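Local structure of cell division protein FtsZ 1 (Methanocaldococcus jannaschii, 2VAP) at residues A[38-43]-A[62-67]; A[260-265]-A[297-302]. The protein probably forms the GTP-dependent ring that marks the cell division site, as a polymerising tubulin homologue that binds and hydrolyses GTP. All coordinates share one frame; numbering follows the deposited sequence.

Contact 1 of 2, residues A[38-43]-A[62-67]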
# COMPACT_ATOMS: atom_id res chain seq x y z
N ALA A 38 13.83 1.08 -9.35
CA ALA A 38 13.80 2.06 -8.26
C ALA A 38 14.23 1.43 -6.95
O ALA A 38 13.94 0.26 -6.68
CB ALA A 38 12.40 2.65 -8.12
N LYS A 39 14.94 2.21 -6.14
CA LYS A 39 15.22 1.83 -4.76
C LYS A 39 13.96 2.09 -3.94
O LYS A 39 13.50 3.23 -3.83
CB LYS A 39 16.41 2.63 -4.20
CG LYS A 39 17.75 2.25 -4.81
CD LYS A 39 18.89 3.04 -4.18
CE LYS A 39 20.22 2.67 -4.80
NZ LYS A 39 21.35 3.43 -4.20
N ILE A 40 13.40 1.02 -3.38
CA ILE A 40 12.12 1.10 -2.67
C ILE A 40 12.27 0.66 -1.22
O ILE A 40 12.89 -0.37 -0.93
CB ILE A 40 11.02 0.26 -3.39
CG1 ILE A 40 10.81 0.76 -4.82
CG2 ILE A 40 9.70 0.31 -2.60
CD1 ILE A 40 9.84 -0.07 -5.65
N THR A 41 11.70 1.45 -0.32
CA THR A 41 11.66 1.11 1.10
C THR A 41 10.22 1.11 1.60
O THR A 41 9.45 2.02 1.30
CB THR A 41 12.53 2.08 1.94
OG1 THR A 41 13.86 2.09 1.42
CG2 THR A 41 12.57 1.67 3.40
N VAL A 42 9.85 0.07 2.36
CA VAL A 42 8.54 -0.01 2.98
C VAL A 42 8.70 0.19 4.49
O VAL A 42 9.45 -0.54 5.14
CB VAL A 42 7.84 -1.37 2.69
CG1 VAL A 42 6.44 -1.40 3.29
CG2 VAL A 42 7.78 -1.64 1.20
N VAL A 43 8.00 1.19 5.03
CA VAL A 43 8.06 1.50 6.45
C VAL A 43 6.73 1.19 7.13
O VAL A 43 5.69 1.77 6.79
CB VAL A 43 8.44 2.99 6.70
CG1 VAL A 43 8.61 3.26 8.20
CG2 VAL A 43 9.72 3.35 5.96
N GLU A 62 9.84 -8.67 -2.96
CA GLU A 62 10.95 -8.52 -3.90
C GLU A 62 11.36 -7.07 -4.12
O GLU A 62 10.51 -6.19 -4.26
CB GLU A 62 10.63 -9.20 -5.23
CG GLU A 62 10.42 -10.71 -5.12
CD GLU A 62 10.42 -11.41 -6.47
OE1 GLU A 62 11.33 -11.14 -7.28
OE2 GLU A 62 9.53 -12.25 -6.70
N GLY A 63 12.67 -6.83 -4.12
CA GLY A 63 13.25 -5.53 -4.47
C GLY A 63 12.91 -4.36 -3.56
O GLY A 63 12.94 -3.21 -3.99
N ALA A 64 12.59 -4.66 -2.30
CA ALA A 64 12.24 -3.61 -1.34
C ALA A 64 12.86 -3.85 0.03
O ALA A 64 12.86 -4.97 0.54
CB ALA A 64 10.73 -3.48 -1.22
N LYS A 65 13.39 -2.77 0.61
CA LYS A 65 13.89 -2.78 1.98
C LYS A 65 12.71 -2.64 2.94
O LYS A 65 11.81 -1.84 2.70
CB LYS A 65 14.88 -1.62 2.18
CG LYS A 65 15.55 -1.57 3.54
CD LYS A 65 16.42 -0.33 3.67
CE LYS A 65 17.08 -0.24 5.03
NZ LYS A 65 17.98 0.94 5.13
N THR A 66 12.72 -3.43 4.01
CA THR A 66 11.66 -3.36 5.02
C THR A 66 12.15 -2.70 6.30
O THR A 66 13.16 -3.11 6.87
CB THR A 66 11.06 -4.75 5.34
OG1 THR A 66 12.11 -5.68 5.60
CG2 THR A 66 10.21 -5.25 4.17
N VAL A 67 11.43 -1.67 6.74
CA VAL A 67 11.75 -0.96 7.97
C VAL A 67 10.54 -0.99 8.91
O VAL A 67 9.43 -0.64 8.51
CB VAL A 67 12.18 0.51 7.70
CG1 VAL A 67 12.44 1.26 9.01
CG2 VAL A 67 13.43 0.55 6.82
O HOH W 1 13.97 -2.55 -6.61
O HOH W 2 15.02 -1.37 -3.45

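Contact 2 of 2, residues A[260-265]-A[297-302]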
# COMPACT_ATOMS: atom_id res chain seq x y z
N LYS A 260 -13.66 -18.58 -17.23
CA LYS A 260 -13.45 -17.18 -17.59
C LYS A 260 -12.85 -16.43 -16.40
O LYS A 260 -13.40 -15.43 -15.93
CB LYS A 260 -14.77 -16.53 -18.04
CG LYS A 260 -15.30 -17.06 -19.37
CD LYS A 260 -16.62 -16.40 -19.74
CE LYS A 260 -17.15 -16.93 -21.06
NZ LYS A 260 -18.44 -16.29 -21.44
N ARG A 261 -11.71 -16.93 -15.93
CA ARG A 261 -11.07 -16.45 -14.70
C ARG A 261 -10.69 -14.96 -14.72
O ARG A 261 -10.90 -14.26 -13.73
CB ARG A 261 -9.85 -17.32 -14.33
CG ARG A 261 -8.81 -17.45 -15.43
CD ARG A 261 -7.71 -18.44 -15.04
NE ARG A 261 -6.55 -18.29 -15.91
CZ ARG A 261 -5.40 -18.95 -15.77
NH1 ARG A 261 -4.41 -18.73 -16.61
NH2 ARG A 261 -5.24 -19.83 -14.79
N ALA A 262 -10.15 -14.50 -15.85
CA ALA A 262 -9.73 -13.10 -15.99
C ALA A 262 -10.91 -12.13 -15.97
O ALA A 262 -10.85 -11.08 -15.34
CB ALA A 262 -8.90 -12.92 -17.26
N LYS A 263 -11.99 -12.51 -16.67
CA LYS A 263 -13.20 -11.70 -16.74
C LYS A 263 -13.88 -11.59 -15.37
O LYS A 263 -14.34 -10.51 -14.98
CB LYS A 263 -14.17 -12.29 -17.77
CG LYS A 263 -15.31 -11.35 -18.17
CD LYS A 263 -16.28 -12.01 -19.15
CE LYS A 263 -17.30 -12.89 -18.44
NZ LYS A 263 -18.28 -12.10 -17.64
N GLU A 264 -13.94 -12.71 -14.65
CA GLU A 264 -14.56 -12.74 -13.32
C GLU A 264 -13.71 -12.03 -12.27
O GLU A 264 -14.26 -11.40 -11.36
CB GLU A 264 -14.86 -14.18 -12.90
CG GLU A 264 -16.03 -14.82 -13.65
CD GLU A 264 -16.50 -16.12 -13.02
OE1 GLU A 264 -16.60 -16.19 -11.78
OE2 GLU A 264 -16.78 -17.07 -13.78
N ALA A 265 -12.39 -12.13 -12.39
CA ALA A 265 -11.47 -11.47 -11.46
C ALA A 265 -11.55 -9.95 -11.53
O ALA A 265 -11.60 -9.28 -10.50
CB ALA A 265 -10.04 -11.95 -11.69
N LEU A 297 -0.95 -12.99 -21.98
CA LEU A 297 -1.07 -11.56 -22.26
C LEU A 297 -2.50 -11.18 -22.62
O LEU A 297 -2.98 -10.11 -22.27
CB LEU A 297 -0.11 -11.15 -23.39
CG LEU A 297 -0.07 -9.69 -23.85
CD1 LEU A 297 0.50 -8.77 -22.78
CD2 LEU A 297 0.73 -9.55 -25.14
N GLU A 298 -3.19 -12.09 -23.32
CA GLU A 298 -4.59 -11.90 -23.71
C GLU A 298 -5.50 -11.74 -22.50
O GLU A 298 -6.40 -10.90 -22.50
CB GLU A 298 -5.07 -13.07 -24.58
CG GLU A 298 -4.52 -13.08 -26.01
CD GLU A 298 -3.08 -13.56 -26.11
OE1 GLU A 298 -2.63 -14.33 -25.23
OE2 GLU A 298 -2.39 -13.16 -27.07
N GLU A 299 -5.25 -12.54 -21.46
CA GLU A 299 -5.98 -12.44 -20.19
C GLU A 299 -5.74 -11.09 -19.52
O GLU A 299 -6.68 -10.44 -19.07
CB GLU A 299 -5.58 -13.58 -19.25
CG GLU A 299 -6.23 -14.91 -19.58
CD GLU A 299 -5.86 -16.00 -18.59
OE1 GLU A 299 -6.78 -16.55 -17.95
OE2 GLU A 299 -4.66 -16.31 -18.45
N ALA A 300 -4.47 -10.68 -19.45
CA ALA A 300 -4.09 -9.40 -18.87
C ALA A 300 -4.71 -8.23 -19.63
O ALA A 300 -5.23 -7.30 -19.02
CB ALA A 300 -2.57 -9.27 -18.83
N ARG A 301 -4.67 -8.29 -20.96
CA ARG A 301 -5.27 -7.27 -21.82
C ARG A 301 -6.78 -7.15 -21.61
O ARG A 301 -7.32 -6.04 -21.64
CB ARG A 301 -4.97 -7.57 -23.30
CG ARG A 301 -3.56 -7.19 -23.74
CD ARG A 301 -3.28 -7.64 -25.16
NE ARG A 301 -4.08 -6.92 -26.15
CZ ARG A 301 -4.04 -7.14 -27.46
NH1 ARG A 301 -3.24 -8.06 -27.97
NH2 ARG A 301 -4.81 -6.43 -28.27
N GLU A 302 -7.44 -8.28 -21.39
CA GLU A 302 -8.88 -8.31 -21.11
C GLU A 302 -9.21 -7.55 -19.83
O GLU A 302 -10.19 -6.80 -19.78
CB GLU A 302 -9.38 -9.76 -21.02
CG GLU A 302 -10.90 -9.90 -20.94
CD GLU A 302 -11.37 -11.35 -20.94
OE1 GLU A 302 -10.62 -12.24 -20.47
OE2 GLU A 302 -12.50 -11.60 -21.40
O HOH W 3 -9.38 -16.03 -18.49
O HOH W 4 -11.62 -14.58 -18.89

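Contact 1 of 2, residues A[38-43]-A[62-67]
Strands 40-43 and 64-67 run parallel, their axes 4.5 Å apart at closest, with Thr41, Val42 and Val43 level with Lys65, Thr66 and Val67. Strand 40-45, helix 46-59 and strand 64-70 form a beta-alpha-beta unit, and this pairing joins its two strands inside the Rossmann-like sheet of the GTPase domain. Three backbone bonds cross. Lys65 N donates to Ile40 O, Val42 N to Lys65 O at 2.8 Å, and Val67 N to Val42 O. The bond from Val42 N is nearly straight, with 173° at the hydrogen. CA-H groups of Ala64 and Thr41 add weaker contacts to Ile40 O and Lys65 O.

One face carries Thr41, Val43, Lys65 and Val67. Thr41 CG2 is anti to its backbone N and meets Val67 CG2 at 3.7 Å. Thr41 OG1 lies beside Lys65 CB, 3.9 Å away, and is hydrogen-bonded to Ser122 OG. Lys65 runs fully extended away from strand 40-43, and its NZ reaches Ala118 O. Val43 and Val67 lie side by side and point the same way; Val43 CG2 is 4.1 Å from Val67 CB.

On the other face, Ala64 CB touches Ile40 CG2 and Val42 CG2, each at 4.2 Å. Helix 204-227 packs over this patch through Val219 and Val223, and helix 46-59 over Val42 and Thr66.

Two waters link Ala38 and Ile40 to Gly63. One water bridges Ala38 O and Gly63 O. The other accepts from Ile40 N at 2.9 Å and donates to Gly63 O at 2.8 Å.

Contact 2 of 2, residues A[260-265]-A[297-302]
Glu299 meets Arg261 and Ala262, and Glu302 lies one helical turn further on. Glu299 is the first residue of segment 297-302 to touch the other helix. Its CB packs on Ala262 CB at 3.9 Å. Its CG is anti to the carbonyl carbon (chi1 -78°), beyond CG the chain is extended, and its carboxylate meets Arg261. There the carboxylate forms a two-pronged salt bridge with the side of the guanidinium. Arg261 NE donates to Glu299 OE1 at 2.7 Å in a nearly straight bond. Arg261 NH1 donates to Glu299 OE2 at 3.1 Å. Both oxygens use their syn lone pairs, and the two flat groups are only 16° from coplanar. This pairing fixes the rotation of the carboxylate. Arg261 NH1 also forms a salt bridge with Asp294, so the arginine holds two acids. Water 3 donates to Glu299 OE1 and accepts from Ala262 N, giving that oxygen a second donor.

Helices 261-270 and 297-310 belong to the C-terminal domain of FtsZ. Their segments 261-265 and 297-302 run 24° from parallel, with axes 9.0 Å apart at closest. The small Ala262 side chain sits at their interface. Ala300 packs on Trp319 and Ala321 of strand 316-323 and Ala265 on Val331 and Val333 of strand 331-338, so both helices lie against the four-stranded mixed sheet.

Glu302 ends the segment. Its OE1 approaches Ala262 CB at 3.7 Å. Water 4 donates to Glu302 OE1 and accepts from Lys263 N, while Glu302 OE2 is 4.1 Å from Lys263 CB.

How the contacts relate
The contacts belong to different parts of the FtsZ fold. Contact 1 lies in the GTPase domain, and contact 2 in the C-terminal domain. Contact 1 closes before contact 2 opens along the chain. Their centres are 29 Å apart and their nearest atoms about 17 Å, so they do not touch. Contact 1 is the one nearer the nucleotide site. The side chain of Val43 is about 12 Å from the bound GDP and about 10 Å from that of Gly136, a GTP-binding residue. Contact 2 is away from the annotated sites. Contact 1 is buried, whereas contact 2 is at the surface.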